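Local atomic coordinates of phosphoenolpyruvate--glycerone phosphotransferase (Enterococcus faecalis, PDB entry 3B48), a protein that probably serves as the phosphoryl donor in a dihydroxyacetone kinase complex, passing phosphate derived from phosphoenolpyruvate towards dihydroxyacetone by way of histidine residues. Residues 5-10 with 35-40; 9-14 with 47-52; 67-72 with 93-98; 98-103 with 124-129. All blocks are in the same frame, centred on the assembly; numbering follows the deposited sequence.

Contact 1 (5-10 with 35-40)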
loop_
_atom_site.group_PDB
_atom_site.type_symbol
_atom_site.label_atom_id
_atom_site.label_comp_id
_atom_site.label_asym_id
_atom_site.label_seq_id
_atom_site.Cartn_x
_atom_site.Cartn_y
_atom_site.Cartn_z
ATOM N N LYS B 5 10.462 1.466 22.113
ATOM C CA LYS B 5 11.116 2.015 20.941
ATOM C C LYS B 5 10.862 1.188 19.694
ATOM O O LYS B 5 11.237 0.023 19.617
ATOM C CB LYS B 5 12.593 2.260 21.222
ATOM C CG LYS B 5 12.781 3.563 21.969
ATOM C CD LYS B 5 13.804 3.478 23.070
ATOM C CE LYS B 5 13.850 4.776 23.846
ATOM N NZ LYS B 5 15.177 4.932 24.497
ATOM N N ALA B 6 10.191 1.816 18.731
ATOM C CA ALA B 6 9.783 1.161 17.497
ATOM C C ALA B 6 10.140 1.966 16.242
ATOM O O ALA B 6 10.120 3.206 16.234
ATOM C CB ALA B 6 8.317 0.841 17.521
ATOM N N ASP B 7 10.522 1.225 15.208
ATOM C CA ASP B 7 10.696 1.774 13.877
ATOM C C ASP B 7 9.911 0.936 12.889
ATOM O O ASP B 7 9.829 -0.305 13.023
ATOM C CB ASP B 7 12.169 1.778 13.470
ATOM C CG ASP B 7 13.033 2.594 14.398
ATOM O OD1 ASP B 7 12.996 2.327 15.613
ATOM O OD2 ASP B 7 13.782 3.478 13.912
ATOM N N ILE B 8 9.332 1.632 11.909
ATOM C CA ILE B 8 8.688 1.020 10.762
ATOM C C ILE B 8 9.565 1.181 9.540
ATOM O O ILE B 8 9.907 2.302 9.118
ATOM C CB ILE B 8 7.305 1.638 10.472
ATOM C CG1 ILE B 8 6.318 1.311 11.599
ATOM C CG2 ILE B 8 6.773 1.160 9.110
ATOM C CD1 ILE B 8 5.105 2.182 11.608
ATOM N N LEU B 9 9.925 0.047 8.963
ATOM C CA LEU B 9 10.764 0.042 7.764
ATOM C C LEU B 9 9.911 -0.443 6.596
ATOM O O LEU B 9 9.314 -1.552 6.639
ATOM C CB LEU B 9 12.027 -0.820 7.939
ATOM C CG LEU B 9 13.143 -0.511 8.960
ATOM C CD1 LEU B 9 12.677 -0.591 10.447
ATOM C CD2 LEU B 9 14.311 -1.484 8.695
ATOM N N LEU B 10 9.862 0.438 5.593
ATOM C CA LEU B 10 9.004 0.343 4.431
ATOM C C LEU B 10 9.859 -0.008 3.218
ATOM O O LEU B 10 10.627 0.836 2.731
ATOM C CB LEU B 10 8.315 1.701 4.172
ATOM C CG LEU B 10 7.537 2.345 5.336
ATOM C CD1 LEU B 10 7.177 3.769 4.951
ATOM C CD2 LEU B 10 6.299 1.553 5.557
ATOM N N THR B 35 9.335 5.760 14.679
ATOM C CA THR B 35 10.190 6.235 13.581
ATOM C C THR B 35 9.887 5.430 12.307
ATOM O O THR B 35 9.777 4.214 12.356
ATOM C CB THR B 35 11.672 6.223 13.967
ATOM O OG1 THR B 35 11.823 7.009 15.158
ATOM C CG2 THR B 35 12.552 6.879 12.862
ATOM N N ILE B 36 9.685 6.132 11.190
ATOM C CA ILE B 36 9.407 5.526 9.872
ATOM C C ILE B 36 10.617 5.745 8.976
ATOM O O ILE B 36 11.108 6.850 8.884
ATOM C CB ILE B 36 8.175 6.168 9.158
ATOM C CG1 ILE B 36 6.950 6.279 10.075
ATOM C CG2 ILE B 36 7.801 5.418 7.907
ATOM C CD1 ILE B 36 6.519 4.990 10.722
ATOM N N HIS B 37 11.069 4.690 8.303
ATOM C CA HIS B 37 12.177 4.788 7.352
ATOM C C HIS B 37 11.622 4.507 5.940
ATOM O O HIS B 37 10.996 3.462 5.725
ATOM C CB HIS B 37 13.288 3.790 7.721
ATOM C CG HIS B 37 13.840 3.980 9.108
ATOM N ND1 HIS B 37 14.946 4.757 9.372
ATOM C CD2 HIS B 37 13.417 3.517 10.308
ATOM C CE1 HIS B 37 15.202 4.738 10.664
ATOM N NE2 HIS B 37 14.282 4.000 11.257
ATOM N N SER B 38 11.810 5.450 5.006
ATOM C CA SER B 38 11.474 5.202 3.620
ATOM C C SER B 38 12.620 4.445 2.950
ATOM O O SER B 38 13.692 5.024 2.669
ATOM C CB SER B 38 11.169 6.510 2.869
ATOM O OG SER B 38 10.973 6.232 1.488
ATOM N N LEU B 39 12.414 3.156 2.705
ATOM C CA LEU B 39 13.483 2.324 2.142
ATOM C C LEU B 39 13.208 1.732 0.768
ATOM O O LEU B 39 13.822 0.737 0.376
ATOM C CB LEU B 39 13.941 1.241 3.147
ATOM C CG LEU B 39 14.301 1.687 4.589
ATOM C CD1 LEU B 39 14.641 0.488 5.400
ATOM C CD2 LEU B 39 15.452 2.712 4.647
ATOM N N GLY B 40 12.313 2.363 0.020
ATOM C CA GLY B 40 12.061 1.964 -1.363
ATOM C C GLY B 40 13.163 2.326 -2.358
ATOM O O GLY B 40 13.868 3.321 -2.200
#
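Asp7 and His37 leave the same face of the sheet, and each sets its CG beside its own backbone N and anti to the carbonyl carbon (chi1 -60° and -58°). His37 NE2 donates to Asp7 OD2 over 2.8 Å, nearly straight at 169°. The bond takes the anti lone pair of the oxygen and lies in the imidazole plane, with the two flat groups nearly coplanar. The other oxygen, OD1, forms a salt bridge with Arg65, so both carboxylate oxygens are engaged, which would probably favour the charged form.

On the face bearing Ile8, Leu10 and Ile36 the contact is carried by apolar side chains. Ile36 sends CD1 against Ile8 CD1 at 3.3 Å and CG2 against Leu10 CD1 at 3.4 Å, both tighter than usual, and Ala106 of helix 102-113 packs on this side. Between the faces the backbones bond in parallel register: Ile8 N reaches Thr35 O at 2.7 Å, and Ile8 O accepts from His37 N at 2.8 Å. Leu10 O then receives Leu39 N at 2.9 Å. Helix 15-27 links the two strands, a classic example of the beta-alpha-beta crossover unit.

Contact 2 (9-14 with 47-52); sequences LLVSHS and LGSDPM
His13 and Gly48 bring their CA atoms to 4.0 Å where the chain leaving strand 6-11 runs almost antiparallel to residues 47-49. This is a loop-against-loop contact at the C-terminal edge of a parallel sheet, and it contains an ST turn: Ser12 OG accepts from Ser14 N at 3.1 Å, while the same hydroxyl is also hydrogen-bonded to Asp72. In the mannose-type IIA family the phosphorylated histidine lies in the loop after the first strand, and the position of His13 is consistent with such a site.

Its ring lies flat under the glycine. Gly48 CA stands over the centre of one face, 3.7 Å from the centroid, a CH-pi contact. Gly48 N meanwhile donates to His13 O at 3.1 Å, in the carbonyl plane and on a lone pair, so one residue engages both ring and backbone. The backbone angles of Gly48 (phi 154°, psi 175°) are of the kind that calls for glycine. Farther round the ring, His13 NE2 is hydrogen-bonded to Ser75 OG, and Met24 of the second subunit packs on the histidine. Leu47 CD2 rests on Ser14 CA at 3.9 Å. A weak bond joins Ser49 OG to Ser12 O at 2.8 Å. Beyond it Asp50 N-caps helix 51-60, its OD1 taking Met52 N (selenomethionine) at 3.0 Å from above the carboxylate plane.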
loop_
_atom_site.group_PDB
_atom_site.type_symbol
_atom_site.label_atom_id
_atom_site.label_comp_id
_atom_site.label_asym_id
_atom_site.label_seq_id
_atom_site.Cartn_x
_atom_site.Cartn_y
_atom_site.Cartn_z
ATOM N N LEU B 9 9.925 0.047 8.963
ATOM C CA LEU B 9 10.764 0.042 7.764
ATOM C C LEU B 9 9.911 -0.443 6.596
ATOM O O LEU B 9 9.314 -1.552 6.639
ATOM C CB LEU B 9 12.027 -0.820 7.939
ATOM C CG LEU B 9 13.143 -0.511 8.960
ATOM C CD1 LEU B 9 12.677 -0.591 10.447
ATOM C CD2 LEU B 9 14.311 -1.484 8.695
ATOM N N LEU B 10 9.862 0.438 5.593
ATOM C CA LEU B 10 9.004 0.343 4.431
ATOM C C LEU B 10 9.859 -0.008 3.218
ATOM O O LEU B 10 10.627 0.836 2.731
ATOM C CB LEU B 10 8.315 1.701 4.172
ATOM C CG LEU B 10 7.537 2.345 5.336
ATOM C CD1 LEU B 10 7.177 3.769 4.951
ATOM C CD2 LEU B 10 6.299 1.553 5.557
ATOM N N VAL B 11 9.705 -1.242 2.740
ATOM C CA VAL B 11 10.446 -1.747 1.565
ATOM C C VAL B 11 9.560 -1.876 0.309
ATOM O O VAL B 11 8.450 -2.347 0.374
ATOM C CB VAL B 11 11.157 -3.066 1.894
ATOM C CG1 VAL B 11 12.162 -3.416 0.801
ATOM C CG2 VAL B 11 11.815 -2.939 3.297
ATOM N N SER B 12 10.058 -1.386 -0.823
ATOM C CA SER B 12 9.291 -1.450 -2.052
ATOM C C SER B 12 10.269 -1.365 -3.184
ATOM O O SER B 12 11.387 -0.965 -2.954
ATOM C CB SER B 12 8.299 -0.266 -2.106
ATOM O OG SER B 12 7.486 -0.294 -3.268
ATOM N N HIS B 13 9.859 -1.721 -4.404
ATOM C CA HIS B 13 10.574 -1.235 -5.601
ATOM C C HIS B 13 10.559 0.289 -5.743
ATOM O O HIS B 13 11.491 0.862 -6.221
ATOM C CB HIS B 13 9.997 -1.841 -6.876
ATOM C CG HIS B 13 10.519 -3.201 -7.183
ATOM N ND1 HIS B 13 10.733 -3.640 -8.472
ATOM C CD2 HIS B 13 10.889 -4.217 -6.372
ATOM C CE1 HIS B 13 11.206 -4.872 -8.439
ATOM N NE2 HIS B 13 11.308 -5.243 -7.174
ATOM N N SER B 14 9.476 0.925 -5.317
ATOM C CA SER B 14 9.229 2.344 -5.587
ATOM C C SER B 14 9.584 3.158 -4.363
ATOM O O SER B 14 9.028 2.934 -3.285
ATOM C CB SER B 14 7.743 2.547 -5.973
ATOM O OG SER B 14 7.318 3.901 -6.020
ATOM N N LEU B 47 13.769 1.776 -9.655
ATOM C CA LEU B 47 12.775 0.770 -9.256
ATOM C C LEU B 47 13.499 -0.548 -8.958
ATOM O O LEU B 47 14.159 -1.103 -9.838
ATOM C CB LEU B 47 11.687 0.568 -10.337
ATOM C CG LEU B 47 10.637 1.692 -10.503
ATOM C CD1 LEU B 47 10.032 1.733 -11.928
ATOM C CD2 LEU B 47 9.549 1.622 -9.455
ATOM N N GLY B 48 13.391 -1.020 -7.717
ATOM C CA GLY B 48 14.067 -2.236 -7.285
ATOM C C GLY B 48 14.311 -2.207 -5.790
ATOM O O GLY B 48 14.018 -1.217 -5.126
ATOM N N SER B 49 14.829 -3.289 -5.230
ATOM C CA SER B 49 15.081 -3.275 -3.791
ATOM C C SER B 49 16.494 -3.693 -3.408
ATOM O O SER B 49 17.080 -4.536 -4.057
ATOM C CB SER B 49 14.031 -4.112 -3.062
ATOM O OG SER B 49 12.810 -3.389 -3.090
ATOM N N ASP B 50 17.021 -3.093 -2.338
ATOM C CA ASP B 50 18.351 -3.392 -1.826
ATOM C C ASP B 50 18.224 -3.772 -0.355
ATOM O O ASP B 50 17.793 -2.951 0.461
ATOM C CB ASP B 50 19.282 -2.180 -1.989
ATOM C CG ASP B 50 20.736 -2.490 -1.640
ATOM O OD1 ASP B 50 21.012 -3.610 -1.181
ATOM O OD2 ASP B 50 21.616 -1.616 -1.835
ATOM N N PRO B 51 18.607 -5.026 -0.000
ATOM C CA PRO B 51 18.567 -5.448 1.417
ATOM C C PRO B 51 19.543 -4.667 2.307
ATOM O O PRO B 51 19.336 -4.575 3.501
ATOM C CB PRO B 51 18.950 -6.928 1.351
ATOM C CG PRO B 51 19.690 -7.070 0.043
ATOM C CD PRO B 51 19.089 -6.098 -0.891
HETATM N N MSE B 52 20.599 -4.122 1.716
HETATM C CA MSE B 52 21.602 -3.359 2.448
HETATM C C MSE B 52 21.050 -2.031 3.008
HETATM O O MSE B 52 21.600 -1.467 3.930
HETATM C CB MSE B 52 22.822 -3.134 1.559
HETATM C CG MSE B 52 24.158 -3.053 2.312
HETATM SE SE MSE B 52 24.611 -4.713 3.267
HETATM C CE MSE B 52 24.777 -5.915 1.742
#

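Contact 3 (67-72 with 93-98); sequences FLIFAD and KHYHLV
Ile69 CD1 lies over one face of the Tyr95 ring, 3.7 Å from its centroid and displaced toward the CE1 side of the rim. The two side chains cross at about a right angle, a CH-pi contact made possible by a tyrosine whose CG is anti to the backbone N (chi1 -174°). On the sheet face that carries Phe67, Ile69 and Tyr95, Leu97 CD2 lies 4.0 Å from Ile69 CG2.

On the sheet face of Leu68 and His96, Leu68 CD2 presses close to His96 CD2, at 3.4 Å. Farther along, Val98 CG2 sits over one face of the Phe70 ring, nearest to CZ at 3.7 Å, while also touching Leu68 CB. Parallel backbone bonds hold this register: His96 accepts through O from Ile69 N at 2.8 Å, and Val98 N reaches Ile69 O at 3.0 Å. Where the strands diverge a water takes over, bonded to Ala71 N and to Val98 O, each at 2.9 Å.

A second shell positions the aromatic groups. The Tyr95 hydroxyl is hydrogen-bonded to Ser80 O of helix 75-84, and Glu66 OE1 receives both His96 NE2 and His94 ND1. Lys132 of the second subunit bonds to the carbonyl oxygens of Ala71 and Asp72. Within this chain strand 95-97 is the outermost strand beside 66-71 in a parallel sheet of order 2-1-3-4, the core of the alpha/beta fold of mannose-type IIA domains.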
loop_
_atom_site.group_PDB
_atom_site.type_symbol
_atom_site.label_atom_id
_atom_site.label_comp_id
_atom_site.label_asym_id
_atom_site.label_seq_id
_atom_site.Cartn_x
_atom_site.Cartn_y
_atom_site.Cartn_z
ATOM N N PHE B 67 12.250 -3.418 15.407
ATOM C CA PHE B 67 12.189 -3.039 13.985
ATOM C C PHE B 67 11.149 -3.856 13.249
ATOM O O PHE B 67 11.292 -5.087 13.120
ATOM C CB PHE B 67 13.545 -3.191 13.294
ATOM C CG PHE B 67 14.662 -2.406 13.947
ATOM C CD1 PHE B 67 14.855 -1.049 13.642
ATOM C CD2 PHE B 67 15.536 -3.033 14.844
ATOM C CE1 PHE B 67 15.874 -0.324 14.230
ATOM C CE2 PHE B 67 16.560 -2.329 15.448
ATOM C CZ PHE B 67 16.747 -0.974 15.149
ATOM N N LEU B 68 10.126 -3.148 12.764
ATOM C CA LEU B 68 8.990 -3.722 12.006
ATOM C C LEU B 68 9.135 -3.515 10.508
ATOM O O LEU B 68 9.180 -2.370 10.024
ATOM C CB LEU B 68 7.660 -3.114 12.475
ATOM C CG LEU B 68 7.446 -2.864 13.974
ATOM C CD1 LEU B 68 5.958 -2.706 14.266
ATOM C CD2 LEU B 68 8.083 -3.909 14.914
ATOM N N ILE B 69 9.242 -4.624 9.782
ATOM C CA ILE B 69 9.519 -4.590 8.330
ATOM C C ILE B 69 8.279 -4.891 7.476
ATOM O O ILE B 69 7.717 -5.974 7.578
ATOM C CB ILE B 69 10.737 -5.519 7.927
ATOM C CG1 ILE B 69 12.077 -4.860 8.276
ATOM C CG2 ILE B 69 10.785 -5.745 6.442
ATOM C CD1 ILE B 69 12.464 -4.915 9.715
ATOM N N PHE B 70 7.850 -3.902 6.685
ATOM C CA PHE B 70 6.782 -4.054 5.710
ATOM C C PHE B 70 7.326 -3.991 4.258
ATOM O O PHE B 70 8.185 -3.168 3.943
ATOM C CB PHE B 70 5.696 -2.985 5.890
ATOM C CG PHE B 70 5.151 -2.904 7.275
ATOM C CD1 PHE B 70 3.869 -3.362 7.558
ATOM C CD2 PHE B 70 5.921 -2.391 8.317
ATOM C CE1 PHE B 70 3.371 -3.302 8.847
ATOM C CE2 PHE B 70 5.401 -2.311 9.608
ATOM C CZ PHE B 70 4.142 -2.776 9.871
ATOM N N ALA B 71 6.832 -4.882 3.403
ATOM C CA ALA B 71 7.156 -4.868 1.969
ATOM C C ALA B 71 5.866 -5.005 1.173
ATOM O O ALA B 71 4.839 -5.468 1.691
ATOM C CB ALA B 71 8.148 -5.980 1.604
ATOM N N ASP B 72 5.883 -4.569 -0.075
ATOM C CA ASP B 72 4.725 -4.840 -0.914
ATOM C C ASP B 72 4.891 -6.155 -1.676
ATOM O O ASP B 72 4.165 -7.113 -1.437
ATOM C CB ASP B 72 4.395 -3.679 -1.840
ATOM C CG ASP B 72 5.635 -3.086 -2.571
ATOM O OD1 ASP B 72 6.720 -3.731 -2.672
ATOM O OD2 ASP B 72 5.477 -1.945 -3.080
ATOM N N LYS B 93 16.469 -10.903 17.056
ATOM C CA LYS B 93 15.459 -10.947 18.123
ATOM C C LYS B 93 14.609 -9.658 18.144
ATOM O O LYS B 93 13.484 -9.625 18.670
ATOM C CB LYS B 93 16.148 -11.223 19.474
ATOM C CG LYS B 93 15.268 -11.050 20.718
ATOM C CD LYS B 93 15.738 -11.899 21.882
ATOM C CE LYS B 93 15.302 -13.365 21.723
ATOM N NZ LYS B 93 16.267 -14.276 22.402
ATOM N N HIS B 94 15.160 -8.608 17.536
ATOM C CA HIS B 94 14.467 -7.344 17.405
ATOM C C HIS B 94 13.957 -7.043 15.989
ATOM O O HIS B 94 13.519 -5.936 15.727
ATOM C CB HIS B 94 15.356 -6.220 17.948
ATOM C CG HIS B 94 15.694 -6.390 19.393
ATOM N ND1 HIS B 94 14.730 -6.586 20.362
ATOM C CD2 HIS B 94 16.887 -6.438 20.035
ATOM C CE1 HIS B 94 15.314 -6.735 21.537
ATOM N NE2 HIS B 94 16.621 -6.643 21.368
ATOM N N TYR B 95 14.008 -8.031 15.089
ATOM C CA TYR B 95 13.607 -7.841 13.684
ATOM C C TYR B 95 12.326 -8.608 13.374
ATOM O O TYR B 95 12.268 -9.852 13.507
ATOM C CB TYR B 95 14.733 -8.315 12.783
ATOM C CG TYR B 95 14.609 -8.086 11.276
ATOM C CD1 TYR B 95 15.375 -7.092 10.665
ATOM C CD2 TYR B 95 13.823 -8.922 10.445
ATOM C CE1 TYR B 95 15.336 -6.893 9.297
ATOM C CE2 TYR B 95 13.790 -8.720 9.048
ATOM C CZ TYR B 95 14.565 -7.694 8.505
ATOM O OH TYR B 95 14.618 -7.422 7.184
ATOM N N HIS B 96 11.297 -7.868 12.964
ATOM C CA HIS B 96 9.955 -8.450 12.784
ATOM C C HIS B 96 9.416 -8.216 11.380
ATOM O O HIS B 96 9.052 -7.078 11.018
ATOM C CB HIS B 96 8.929 -7.915 13.812
ATOM C CG HIS B 96 9.472 -7.707 15.203
ATOM N ND1 HIS B 96 9.435 -8.680 16.176
ATOM C CD2 HIS B 96 10.023 -6.616 15.788
ATOM C CE1 HIS B 96 9.957 -8.207 17.295
ATOM N NE2 HIS B 96 10.326 -6.955 17.084
ATOM N N LEU B 97 9.346 -9.296 10.607
ATOM C CA LEU B 97 8.724 -9.304 9.297
ATOM C C LEU B 97 7.221 -9.319 9.494
ATOM O O LEU B 97 6.655 -10.300 10.006
ATOM C CB LEU B 97 9.122 -10.563 8.518
ATOM C CG LEU B 97 10.568 -10.705 8.072
ATOM C CD1 LEU B 97 10.837 -12.136 7.607
ATOM C CD2 LEU B 97 10.927 -9.685 6.994
ATOM N N VAL B 98 6.556 -8.246 9.084
ATOM C CA VAL B 98 5.151 -8.136 9.418
ATOM C C VAL B 98 4.347 -8.612 8.241
ATOM O O VAL B 98 4.364 -7.999 7.173
ATOM C CB VAL B 98 4.714 -6.710 9.848
ATOM C CG1 VAL B 98 3.376 -6.766 10.619
ATOM C CG2 VAL B 98 5.773 -6.041 10.697
HETATM O O HOH W 1 4.786 -6.252 4.943
#

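Contact 4 (98-103 with 124-129)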
loop_
_atom_site.group_PDB
_atom_site.type_symbol
_atom_site.label_atom_id
_atom_site.label_comp_id
_atom_site.label_asym_id
_atom_site.label_seq_id
_atom_site.Cartn_x
_atom_site.Cartn_y
_atom_site.Cartn_z
ATOM N N VAL B 98 6.556 -8.246 9.084
ATOM C CA VAL B 98 5.151 -8.136 9.418
ATOM C C VAL B 98 4.347 -8.612 8.241
ATOM O O VAL B 98 4.364 -7.999 7.173
ATOM C CB VAL B 98 4.714 -6.710 9.848
ATOM C CG1 VAL B 98 3.376 -6.766 10.619
ATOM C CG2 VAL B 98 5.773 -6.041 10.697
ATOM N N ASP B 99 3.658 -9.734 8.429
ATOM C CA ASP B 99 2.827 -10.283 7.367
ATOM C C ASP B 99 1.560 -9.451 7.239
ATOM O O ASP B 99 0.502 -9.802 7.759
ATOM C CB ASP B 99 2.503 -11.744 7.628
ATOM C CG ASP B 99 2.215 -12.492 6.353
ATOM O OD1 ASP B 99 1.681 -11.870 5.415
ATOM O OD2 ASP B 99 2.526 -13.693 6.277
ATOM N N ALA B 100 1.688 -8.340 6.517
ATOM C CA ALA B 100 0.638 -7.322 6.432
ATOM C C ALA B 100 0.837 -6.492 5.171
ATOM O O ALA B 100 1.972 -6.353 4.710
ATOM C CB ALA B 100 0.670 -6.410 7.687
ATOM N N PRO B 101 -0.256 -5.913 4.624
ATOM C CA PRO B 101 -0.039 -5.097 3.443
ATOM C C PRO B 101 0.748 -3.857 3.803
ATOM O O PRO B 101 0.690 -3.398 4.949
ATOM C CB PRO B 101 -1.446 -4.746 2.957
ATOM C CG PRO B 101 -2.353 -4.989 4.087
ATOM C CD PRO B 101 -1.672 -5.939 5.039
ATOM N N LEU B 102 1.493 -3.352 2.815
ATOM C CA LEU B 102 2.439 -2.290 2.993
ATOM C C LEU B 102 1.849 -0.975 3.584
ATOM O O LEU B 102 2.290 -0.534 4.667
ATOM C CB LEU B 102 3.198 -2.032 1.672
ATOM C CG LEU B 102 4.237 -0.910 1.700
ATOM C CD1 LEU B 102 5.412 -1.152 2.709
ATOM C CD2 LEU B 102 4.768 -0.604 0.331
ATOM N N VAL B 103 0.913 -0.336 2.868
ATOM C CA VAL B 103 0.341 0.941 3.326
ATOM C C VAL B 103 -0.476 0.755 4.622
ATOM O O VAL B 103 -0.184 1.372 5.668
ATOM C CB VAL B 103 -0.547 1.635 2.229
ATOM C CG1 VAL B 103 -1.147 2.963 2.784
ATOM C CG2 VAL B 103 0.260 1.904 0.954
ATOM N N ALA B 124 -0.309 -7.323 15.811
ATOM C CA ALA B 124 -1.587 -7.920 15.466
ATOM C C ALA B 124 -2.440 -6.967 14.636
ATOM O O ALA B 124 -3.064 -7.384 13.659
ATOM C CB ALA B 124 -2.335 -8.408 16.717
ATOM N N GLU B 125 -2.441 -5.688 15.005
ATOM C CA GLU B 125 -3.244 -4.691 14.275
ATOM C C GLU B 125 -2.872 -4.616 12.791
ATOM O O GLU B 125 -3.753 -4.726 11.932
ATOM C CB GLU B 125 -3.179 -3.309 14.930
ATOM C CG GLU B 125 -3.980 -3.194 16.219
ATOM C CD GLU B 125 -5.289 -3.963 16.153
ATOM O OE1 GLU B 125 -6.168 -3.557 15.355
ATOM O OE2 GLU B 125 -5.430 -4.971 16.893
ATOM N N ALA B 126 -1.575 -4.457 12.503
ATOM C CA ALA B 126 -1.060 -4.459 11.123
ATOM C C ALA B 126 -1.483 -5.707 10.332
ATOM O O ALA B 126 -2.101 -5.600 9.276
ATOM C CB ALA B 126 0.448 -4.315 11.136
ATOM N N GLN B 127 -1.169 -6.882 10.873
ATOM C CA GLN B 127 -1.560 -8.180 10.311
ATOM C C GLN B 127 -3.062 -8.299 9.990
ATOM O O GLN B 127 -3.478 -9.172 9.230
ATOM C CB GLN B 127 -1.112 -9.309 11.256
ATOM C CG GLN B 127 0.413 -9.407 11.345
ATOM C CD GLN B 127 0.919 -10.379 12.380
ATOM O OE1 GLN B 127 0.144 -10.975 13.134
ATOM N NE2 GLN B 127 2.239 -10.559 12.417
ATOM N N ASN B 128 -3.855 -7.397 10.562
ATOM C CA ASN B 128 -5.307 -7.370 10.368
ATOM C C ASN B 128 -5.834 -6.324 9.371
ATOM O O ASN B 128 -7.051 -6.243 9.184
ATOM C CB ASN B 128 -5.997 -7.171 11.726
ATOM C CG ASN B 128 -6.149 -8.479 12.521
ATOM O OD1 ASN B 128 -5.860 -9.593 12.037
ATOM N ND2 ASN B 128 -6.612 -8.337 13.757
ATOM N N ALA B 129 -4.922 -5.582 8.721
ATOM C CA ALA B 129 -5.181 -4.243 8.075
ATOM C C ALA B 129 -5.836 -4.059 6.663
ATOM O O ALA B 129 -6.588 -3.084 6.434
ATOM C CB ALA B 129 -3.916 -3.386 8.150
#
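Ala100 and Ala126 meet at the end of helix 119-127, methyl to methyl at 4.0 Å, and the CB of Ala100 comes still closer to Ala126 O, at 3.3 Å. That carbonyl already accepts Ala129 N at 2.9 Å, a bond that carries the chain round the helix terminus, so the methyl covers an oxygen whose polar need is met within its own segment.

Gln127 keeps CG beside its backbone N, anti to the carbonyl carbon (chi1 -66°), and the chain continues extended to CD (chi2 173°). Its CG makes the closest contact of the side chain, 3.6 Å from Asp99 O, and lies 4.0 Å from Val98 CG1, with the glutamine and valine side chains crossing at about a right angle. The same valine methyl, anti to its own backbone N, also reaches Ala126 CB at 3.9 Å. The contacts between the segments are van der Waals in kind.

Asp99, centre of an inverse gamma turn closed by a weak bond from Ala100 N to Val98 O, leads its carboxylate away from the helix; both oxygens accept backbone N-H groups of the second subunit, among them Asn135 N. Pro101, the N-cap of helix 102-113, packs on Pro101 of that subunit. The contact thus fastens the turn between strand 95-97 and helix 102-113 to the end of helix 119-127, with Phe70 of strand 66-71 also packing on Ala126.

In the fold
From the N terminus, strand 6-11 opens two overlapping loops. Contact 1 closes the first through helix 15-27; contact 2 starts inside that loop and ends beyond it, at helix 51-60, so the two cross. Contacts 3 and 4 follow in series: contact 3 closes over helices 75-84 and 89-92, and contact 4 starts at its last residue, Val98, and closes over helix 102-113. Although contacts 1 and 3 are separate along the chain, the sheet joins them, for strand 66-71 bonds to strand 6-11. Ser12 and Asp72 link contacts 2 and 3, and Leu102 brings contact 4 against all the others. Contacts 2, 3 and 4 also touch the second subunit.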